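Local coordinates for SnoaL-like domain-containing protein (PDB 5EVH), which is of unknown function but belongs to the SnoaL-like family of the NTF2 superfamily, whose cone-shaped folds commonly enclose a ligand pocket or active site, at residues F70-T82 with A90-R102. Sequence-based numbering, arbitrary orientation.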
loop_
_atom_site.group_PDB
_atom_site.type_symbol
_atom_site.label_atom_id
_atom_site.label_comp_id
_atom_site.label_asym_id
_atom_site.label_seq_id
_atom_site.Cartn_x
_atom_site.Cartn_y
_atom_site.Cartn_z
ATOM N N PHE A 70 3.847 11.946 0.863
ATOM C CA PHE A 70 4.659 12.590 1.866
ATOM C C PHE A 70 6.085 12.225 1.549
ATOM O O PHE A 70 6.346 11.195 0.913
ATOM C CB PHE A 70 4.367 12.058 3.284
ATOM C CG PHE A 70 3.043 12.478 3.840
ATOM C CD1 PHE A 70 2.917 13.726 4.498
ATOM C CD2 PHE A 70 1.929 11.638 3.771
ATOM C CE1 PHE A 70 1.705 14.079 5.089
ATOM C CE2 PHE A 70 0.699 11.997 4.360
ATOM C CZ PHE A 70 0.609 13.277 5.006
ATOM N N GLY A 71 7.018 13.042 1.993
ATOM C CA GLY A 71 8.379 12.527 1.959
ATOM C C GLY A 71 9.328 13.436 2.704
ATOM O O GLY A 71 8.928 14.440 3.297
ATOM N N ASP A 72 10.586 13.021 2.744
ATOM C CA ASP A 72 11.648 13.872 3.305
ATOM C C ASP A 72 12.804 13.955 2.311
ATOM O O ASP A 72 12.609 13.863 1.096
ATOM C CB ASP A 72 12.107 13.350 4.678
ATOM C CG ASP A 72 12.576 11.877 4.657
ATOM O OD1 ASP A 72 12.997 11.330 3.601
ATOM O OD2 ASP A 72 12.564 11.226 5.739
ATOM N N ALA A 73 14.022 14.121 2.813
ATOM C CA ALA A 73 15.117 14.409 1.914
ATOM C C ALA A 73 15.447 13.194 1.058
ATOM O O ALA A 73 15.883 13.351 -0.091
ATOM C CB ALA A 73 16.334 14.851 2.726
ATOM N N THR A 74 15.231 11.968 1.582
ATOM C CA THR A 74 15.673 10.796 0.841
ATOM C C THR A 74 14.610 9.724 0.641
ATOM O O THR A 74 14.885 8.746 -0.075
ATOM C CB THR A 74 16.882 10.156 1.533
ATOM O OG1 THR A 74 16.504 9.738 2.849
ATOM C CG2 THR A 74 18.106 11.159 1.567
ATOM N N THR A 75 13.444 9.829 1.272
ATOM C CA THR A 75 12.417 8.811 1.042
ATOM C C THR A 75 11.088 9.484 0.836
ATOM O O THR A 75 10.863 10.623 1.283
ATOM C CB THR A 75 12.244 7.801 2.196
ATOM O OG1 THR A 75 11.810 8.485 3.366
ATOM C CG2 THR A 75 13.555 6.995 2.465
ATOM N N ALA A 76 10.185 8.745 0.181
ATOM C CA ALA A 76 8.864 9.236 -0.085
ATOM C C ALA A 76 7.909 8.067 0.048
ATOM O O ALA A 76 8.268 6.898 -0.177
ATOM C CB ALA A 76 8.758 9.888 -1.502
ATOM N N LEU A 77 6.665 8.402 0.348
ATOM C CA LEU A 77 5.628 7.406 0.509
ATOM C C LEU A 77 4.381 7.962 -0.175
ATOM O O LEU A 77 3.953 9.096 0.106
ATOM C CB LEU A 77 5.399 7.152 2.026
ATOM C CG LEU A 77 4.493 5.983 2.384
ATOM C CD1 LEU A 77 5.107 4.628 1.871
ATOM C CD2 LEU A 77 4.303 5.925 3.943
ATOM N N LEU A 78 3.799 7.192 -1.079
ATOM C CA LEU A 78 2.583 7.703 -1.701
ATOM C C LEU A 78 1.584 6.593 -1.951
ATOM O O LEU A 78 1.927 5.399 -1.996
ATOM C CB LEU A 78 2.847 8.396 -2.998
ATOM C CG LEU A 78 3.809 7.812 -3.954
ATOM C CD1 LEU A 78 2.922 7.354 -5.032
ATOM C CD2 LEU A 78 4.541 8.995 -4.456
HETATM N N MSE A 79 0.326 7.020 -2.031
HETATM C CA MSE A 79 -0.763 6.061 -2.296
HETATM C C MSE A 79 -1.625 6.712 -3.379
HETATM O O MSE A 79 -1.913 7.935 -3.310
HETATM C CB MSE A 79 -1.562 5.805 -1.047
HETATM C CG MSE A 79 -2.742 4.827 -1.385
HETATM SE SE MSE A 79 -3.879 4.435 0.178
HETATM C CE MSE A 79 -2.574 3.338 1.257
ATOM N N TYR A 80 -2.024 5.927 -4.400
ATOM C CA TYR A 80 -2.776 6.459 -5.522
ATOM C C TYR A 80 -3.817 5.433 -5.938
ATOM O O TYR A 80 -3.650 4.227 -5.757
ATOM C CB TYR A 80 -1.865 6.869 -6.712
ATOM C CG TYR A 80 -0.916 5.799 -7.171
ATOM C CD1 TYR A 80 0.371 5.716 -6.649
ATOM C CD2 TYR A 80 -1.307 4.883 -8.135
ATOM C CE1 TYR A 80 1.258 4.732 -7.105
ATOM C CE2 TYR A 80 -0.442 3.897 -8.601
ATOM C CZ TYR A 80 0.835 3.826 -8.062
ATOM O OH TYR A 80 1.706 2.839 -8.499
ATOM N N ASP A 81 -4.917 5.924 -6.473
ATOM C CA ASP A 81 -5.890 5.022 -7.058
ATOM C C ASP A 81 -5.493 4.840 -8.518
ATOM O O ASP A 81 -4.882 5.730 -9.114
ATOM C CB ASP A 81 -7.282 5.646 -7.000
ATOM C CG ASP A 81 -8.391 4.638 -7.504
ATOM O OD1 ASP A 81 -8.251 3.425 -7.190
ATOM O OD2 ASP A 81 -9.310 5.057 -8.238
ATOM N N THR A 82 -5.841 3.701 -9.096
ATOM C CA THR A 82 -5.745 3.563 -10.552
ATOM C C THR A 82 -7.052 2.989 -11.076
ATOM O O THR A 82 -7.771 2.286 -10.351
ATOM C CB THR A 82 -4.571 2.639 -11.039
ATOM O OG1 THR A 82 -4.876 1.246 -10.823
ATOM C CG2 THR A 82 -3.203 2.962 -10.340
ATOM N N ALA A 90 -7.921 -0.051 -8.650
ATOM C CA ALA A 90 -6.817 -0.900 -8.212
ATOM C C ALA A 90 -5.806 0.047 -7.547
ATOM O O ALA A 90 -4.870 0.524 -8.178
ATOM C CB ALA A 90 -6.229 -1.632 -9.417
ATOM N N PRO A 91 -6.020 0.404 -6.291
ATOM C CA PRO A 91 -5.103 1.359 -5.640
ATOM C C PRO A 91 -3.751 0.719 -5.325
ATOM O O PRO A 91 -3.644 -0.495 -5.143
ATOM C CB PRO A 91 -5.845 1.737 -4.361
ATOM C CG PRO A 91 -6.518 0.433 -3.986
ATOM C CD PRO A 91 -7.100 -0.040 -5.387
ATOM N N ALA A 92 -2.700 1.545 -5.291
ATOM C CA ALA A 92 -1.362 1.049 -4.999
ATOM C C ALA A 92 -0.674 1.989 -4.011
ATOM O O ALA A 92 -0.995 3.179 -3.942
ATOM C CB ALA A 92 -0.486 0.899 -6.265
ATOM N N ALA A 93 0.279 1.465 -3.251
ATOM C CA ALA A 93 1.103 2.341 -2.416
ATOM C C ALA A 93 2.571 2.065 -2.727
ATOM O O ALA A 93 2.941 0.904 -3.007
ATOM C CB ALA A 93 0.845 2.064 -0.903
ATOM N N GLU A 94 3.413 3.122 -2.684
ATOM C CA GLU A 94 4.811 2.985 -3.029
ATOM C C GLU A 94 5.653 3.654 -1.977
ATOM O O GLU A 94 5.362 4.799 -1.567
ATOM C CB GLU A 94 5.201 3.636 -4.423
ATOM C CG GLU A 94 4.498 2.951 -5.555
ATOM C CD GLU A 94 4.764 3.654 -6.903
ATOM O OE1 GLU A 94 5.462 4.670 -6.848
ATOM O OE2 GLU A 94 4.286 3.183 -7.979
ATOM N N HIS A 95 6.748 2.972 -1.601
ATOM C CA HIS A 95 7.731 3.533 -0.704
ATOM C C HIS A 95 9.004 3.675 -1.533
ATOM O O HIS A 95 9.508 2.665 -2.049
ATOM C CB HIS A 95 7.961 2.616 0.494
ATOM C CG HIS A 95 9.084 3.080 1.388
ATOM N ND1 HIS A 95 9.947 2.203 2.017
ATOM C CD2 HIS A 95 9.453 4.329 1.805
ATOM C CE1 HIS A 95 10.816 2.883 2.762
ATOM N NE2 HIS A 95 10.556 4.180 2.627
ATOM N N LEU A 96 9.509 4.899 -1.698
ATOM C CA LEU A 96 10.639 5.157 -2.603
ATOM C C LEU A 96 11.828 5.678 -1.813
ATOM O O LEU A 96 11.675 6.504 -0.906
ATOM C CB LEU A 96 10.292 6.214 -3.669
ATOM C CG LEU A 96 9.090 5.850 -4.544
ATOM C CD1 LEU A 96 7.829 6.378 -3.879
ATOM C CD2 LEU A 96 9.273 6.419 -5.944
ATOM N N THR A 97 13.015 5.227 -2.186
ATOM C CA THR A 97 14.256 5.820 -1.704
ATOM C C THR A 97 14.902 6.530 -2.866
ATOM O O THR A 97 15.031 5.952 -3.951
ATOM C CB THR A 97 15.215 4.715 -1.196
ATOM O OG1 THR A 97 14.506 3.973 -0.197
ATOM C CG2 THR A 97 16.494 5.272 -0.656
ATOM N N VAL A 98 15.389 7.751 -2.639
ATOM C CA VAL A 98 15.839 8.593 -3.746
ATOM C C VAL A 98 17.185 9.179 -3.368
ATOM O O VAL A 98 17.309 9.756 -2.284
ATOM C CB VAL A 98 14.843 9.734 -4.025
ATOM C CG1 VAL A 98 15.432 10.661 -5.128
ATOM C CG2 VAL A 98 13.406 9.143 -4.358
ATOM N N HIS A 99 18.192 9.020 -4.236
ATOM C CA HIS A 99 19.519 9.597 -4.011
ATOM C C HIS A 99 19.898 10.365 -5.252
ATOM O O HIS A 99 19.822 9.827 -6.362
ATOM C CB HIS A 99 20.570 8.537 -3.680
ATOM C CG HIS A 99 20.314 7.882 -2.356
ATOM N ND1 HIS A 99 20.330 8.587 -1.165
ATOM C CD2 HIS A 99 19.960 6.608 -2.034
ATOM C CE1 HIS A 99 20.024 7.770 -0.169
ATOM N NE2 HIS A 99 19.806 6.563 -0.666
ATOM N N ASP A 100 20.220 11.642 -5.057
ATOM C CA ASP A 100 20.647 12.530 -6.123
ATOM C C ASP A 100 19.676 12.480 -7.298
ATOM O O ASP A 100 20.071 12.338 -8.449
ATOM C CB ASP A 100 22.088 12.202 -6.558
ATOM N N GLY A 101 18.380 12.545 -7.001
ATOM C CA GLY A 101 17.372 12.629 -8.054
ATOM C C GLY A 101 16.981 11.310 -8.710
ATOM O O GLY A 101 16.231 11.324 -9.687
ATOM N N ARG A 102 17.540 10.184 -8.273
ATOM C CA ARG A 102 17.234 8.880 -8.864
ATOM C C ARG A 102 16.661 7.942 -7.810
ATOM O O ARG A 102 17.165 7.899 -6.673
ATOM C CB ARG A 102 18.477 8.235 -9.441
ATOM C CG ARG A 102 19.207 9.134 -10.469
ATOM C CD ARG A 102 18.973 8.534 -11.787
ATOM N NE ARG A 102 19.502 9.302 -12.891
ATOM C CZ ARG A 102 19.302 8.973 -14.171
ATOM N NH1 ARG A 102 18.574 7.865 -14.478
ATOM N NH2 ARG A 102 19.814 9.753 -15.141
HETATM O O HOH W 1 17.010 12.564 -2.062
HETATM O O HOH W 2 10.453 6.388 4.704
#
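The Tyr-80 ring carries the carbonyl O of Ala-92 over one face, offset toward the rim, while Glu-94 CD, Leu-78 CD1 and Thr-82 CG2 lie at its edge, in plane. Its hydroxyl donates to Glu-94 OE2 (2.7 Å from OH), reaching it from above the carboxylate plane; ring and carboxylate stand nearly perpendicular, 89° apart. CG of Tyr-80 sits between its backbone N and carbonyl carbon (chi1 52°), which lays the ring across the neighbouring strand, CZ 3.7 Å from Ala-92 CB. The imidazole of His-95 has Ala-76 O at its edge, CD2 being 3.5 Å away, and Leu-77 CD1 and Thr-75 CB approach obliquely. A water bridges His-95 NE2 and Thr-75 OG1. Strands 75-84 and 92-99 form an antiparallel hairpin in the curved sheet of the NTF2-like fold, with paired backbone bonds at Ala-76/Leu-96, Leu-78/Glu-94 and Tyr-80/Ala-92. Ala-76, Leu-78, Tyr-80 and Leu-96 face helix 7-20, consistent with the concave interior of the cone; on the other face Ala-93 packs on Ala-93 of the second subunit, and His-95 on its Ser-68. Leu-78 CD2 meets Leu-96 CD1 at 4.2 Å. At one end Thr-82 OG1 donates to Ala-90 O (2.7 Å), and Ala-90 N returns a bond to Thr-82 O. At the other, Val-98 N donates to Thr-74 O, and Asp-72 OD1 accepts from Thr-74 N, closing an Asx turn, and from Thr-75 N, an Asx motif.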